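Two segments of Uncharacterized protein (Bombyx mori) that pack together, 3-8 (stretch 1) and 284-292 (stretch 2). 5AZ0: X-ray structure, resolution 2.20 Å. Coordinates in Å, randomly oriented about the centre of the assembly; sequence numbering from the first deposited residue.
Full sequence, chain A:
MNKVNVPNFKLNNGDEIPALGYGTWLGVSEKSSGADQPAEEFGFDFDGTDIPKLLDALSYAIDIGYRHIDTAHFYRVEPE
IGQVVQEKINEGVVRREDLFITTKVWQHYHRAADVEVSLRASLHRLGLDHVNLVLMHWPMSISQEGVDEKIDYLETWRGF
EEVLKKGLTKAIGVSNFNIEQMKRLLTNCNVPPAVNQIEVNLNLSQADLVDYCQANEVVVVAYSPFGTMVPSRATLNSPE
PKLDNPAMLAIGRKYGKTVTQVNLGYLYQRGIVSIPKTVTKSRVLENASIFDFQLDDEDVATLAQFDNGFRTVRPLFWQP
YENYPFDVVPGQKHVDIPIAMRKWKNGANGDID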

# COMPACT_ATOMS: atom_id res chain seq x y z
N LYS A 3 -4.18 20.21 12.02
CA LYS A 3 -4.90 20.69 10.78
C LYS A 3 -5.85 19.63 10.11
O LYS A 3 -7.06 19.86 10.01
CB LYS A 3 -3.91 21.26 9.78
CG LYS A 3 -4.57 21.99 8.61
CD LYS A 3 -3.74 23.18 8.13
CE LYS A 3 -4.57 24.27 7.44
NZ LYS A 3 -4.60 24.11 5.96
N VAL A 4 -5.31 18.49 9.66
CA VAL A 4 -6.17 17.33 9.29
C VAL A 4 -6.24 16.30 10.40
O VAL A 4 -5.30 16.11 11.13
CB VAL A 4 -5.75 16.65 8.00
CG1 VAL A 4 -5.73 17.66 6.88
CG2 VAL A 4 -4.41 15.94 8.11
N ASN A 5 -7.36 15.64 10.54
CA ASN A 5 -7.51 14.67 11.57
C ASN A 5 -7.81 13.26 10.96
O ASN A 5 -8.95 12.93 10.64
CB ASN A 5 -8.59 15.12 12.52
CG ASN A 5 -8.65 14.25 13.76
OD1 ASN A 5 -7.69 13.56 14.11
ND2 ASN A 5 -9.79 14.25 14.43
N VAL A 6 -6.77 12.43 10.82
CA VAL A 6 -6.92 11.11 10.24
C VAL A 6 -7.37 10.09 11.28
O VAL A 6 -6.69 9.80 12.21
CB VAL A 6 -5.64 10.69 9.54
CG1 VAL A 6 -5.85 9.36 8.82
CG2 VAL A 6 -5.24 11.72 8.48
N PRO A 7 -8.56 9.54 11.14
CA PRO A 7 -8.88 8.45 12.06
C PRO A 7 -8.05 7.12 11.80
O PRO A 7 -7.45 6.95 10.74
CB PRO A 7 -10.37 8.19 11.78
CG PRO A 7 -10.51 8.54 10.36
CD PRO A 7 -9.58 9.71 10.09
N ASN A 8 -8.09 6.27 12.81
CA ASN A 8 -7.37 5.01 12.86
C ASN A 8 -8.30 3.82 12.82
O ASN A 8 -9.34 3.88 13.43
CB ASN A 8 -6.49 4.91 14.10
CG ASN A 8 -5.43 6.04 14.17
OD1 ASN A 8 -4.70 6.39 13.22
ND2 ASN A 8 -5.41 6.66 15.27
N VAL A 284 -1.97 16.56 -1.15
CA VAL A 284 -1.78 16.02 0.18
C VAL A 284 -2.84 16.53 1.08
O VAL A 284 -3.47 15.78 1.82
CB VAL A 284 -0.40 16.40 0.74
CG1 VAL A 284 -0.24 16.04 2.19
CG2 VAL A 284 0.68 15.72 -0.05
N LEU A 285 -3.06 17.82 1.04
CA LEU A 285 -4.08 18.40 1.93
C LEU A 285 -5.52 17.94 1.60
O LEU A 285 -6.35 17.64 2.47
CB LEU A 285 -4.01 19.94 1.83
CG LEU A 285 -5.04 20.72 2.64
CD1 LEU A 285 -5.05 20.28 4.08
CD2 LEU A 285 -4.83 22.25 2.48
N GLU A 286 -5.80 17.98 0.31
CA GLU A 286 -7.13 17.61 -0.27
C GLU A 286 -7.43 16.13 0.10
O GLU A 286 -8.47 15.86 0.72
CB GLU A 286 -7.08 17.83 -1.78
CG GLU A 286 -8.38 17.72 -2.59
CD GLU A 286 -8.16 17.47 -4.10
OE1 GLU A 286 -7.04 17.62 -4.61
OE2 GLU A 286 -9.12 17.09 -4.81
N ASN A 287 -6.47 15.21 -0.15
CA ASN A 287 -6.62 13.77 0.22
C ASN A 287 -6.98 13.53 1.65
O ASN A 287 -7.68 12.55 1.92
CB ASN A 287 -5.41 12.94 -0.17
CG ASN A 287 -5.19 12.96 -1.64
OD1 ASN A 287 -6.10 13.30 -2.36
ND2 ASN A 287 -3.99 12.66 -2.10
N ALA A 288 -6.59 14.40 2.58
CA ALA A 288 -6.92 14.13 4.00
C ALA A 288 -8.18 14.75 4.53
O ALA A 288 -8.55 14.51 5.71
CB ALA A 288 -5.77 14.47 4.92
N SER A 289 -8.87 15.50 3.67
CA SER A 289 -10.09 16.23 4.08
C SER A 289 -11.30 15.42 3.56
O SER A 289 -12.06 15.90 2.70
CB SER A 289 -10.04 17.68 3.55
OG SER A 289 -8.70 18.23 3.66
N ILE A 290 -11.43 14.19 4.09
CA ILE A 290 -12.35 13.18 3.57
C ILE A 290 -13.09 12.40 4.63
O ILE A 290 -13.70 11.37 4.33
CB ILE A 290 -11.62 12.14 2.71
CG1 ILE A 290 -10.57 11.39 3.53
CG2 ILE A 290 -10.96 12.78 1.49
CD1 ILE A 290 -9.99 10.18 2.86
N PHE A 291 -13.00 12.84 5.87
CA PHE A 291 -13.51 12.03 6.98
C PHE A 291 -14.81 12.58 7.61
O PHE A 291 -15.45 11.90 8.40
CB PHE A 291 -12.38 11.83 8.00
CG PHE A 291 -11.16 11.19 7.41
CD1 PHE A 291 -11.19 9.84 7.02
CD2 PHE A 291 -10.01 11.92 7.20
CE1 PHE A 291 -10.06 9.26 6.46
CE2 PHE A 291 -8.88 11.33 6.65
CZ PHE A 291 -8.91 10.01 6.26
N ASP A 292 -15.24 13.75 7.15
CA ASP A 292 -16.38 14.49 7.70
C ASP A 292 -17.65 14.34 6.84
O ASP A 292 -18.48 15.24 6.83
CB ASP A 292 -15.98 15.97 7.79
CG ASP A 292 -15.60 16.54 6.46
OD1 ASP A 292 -15.61 15.78 5.47
OD2 ASP A 292 -15.26 17.74 6.38
O HOH W 1 -9.17 15.68 7.93

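The most distinctive feature of this contact is a proline methylene set almost squarely over an aromatic ring. Pro7 CD lies 3.4 Å from the centroid of the Phe291 ring, on a line only 11° off the ring normal, and 3.4 Å from Phe291 CG. Both the short distance and the small offset identify a CH-pi interaction over the ring face. The CD carbon of proline is bonded directly to the backbone nitrogen, which makes its hydrogens somewhat electron-poor and so well suited to meet the pi cloud. The CA-to-CB bonds of both residues point toward the opposite stretch, and Phe291, with chi1 at -57° (m) and chi2 at -70°, has the largest area covered by the partner stretch of any residue here, 75 Å².

Two further residues of the N-terminal stretch approach the same ring obliquely. Val6 CG1 comes within 4.0 Å of Phe291 CZ, an apolar contact, while the backbone oxygen Asn5 O stands 3.7 Å from Phe291 CD2. The side chain of Asn5 plays no part in this approach: its CA-to-CB bond points away, and it stays 6.4 Å or more from the other stretch.

A second apolar cluster centres on Val4, whose CA-to-CB bond is directed toward stretch 2 and whose chi1 is -56° (m). Its CG1 methyl reaches Ala288 CB at 3.7 Å and Leu285 CD1 at 3.9 Å. The nearest CA pair across the contact is Val4 CA to Ala288 CA at 6.2 Å. Leu285 CA-to-CB runs sideways, yet with chi1 t and chi2 p the end of its side chain comes nearer. Lys3 does likewise, bringing NZ to 4.0 Å from Leu285 CD2; because the partner is a methyl group, this is packing without a polar bond.

No direct hydrogen bond crosses the contact. One water supplies a polar bridge instead, accepting from Asn5 N at 3.2 Å and donating to Ala288 O at 2.6 Å, so it joins backbone to backbone beside the Val4 cluster.

Within stretch 2, Ser289 OG donates to Leu285 O at 2.7 Å, and Ser289 N donates to Glu286 O at 3.0 Å. These bonds tie Ser289 back to the backbone of Leu285 and Glu286. The buried surface, 332 Å² summed over both sides, is modest, and the direct contacts rest on close apolar packing and the CH-pi contact of Pro7 CD over one face of the Phe291 ring.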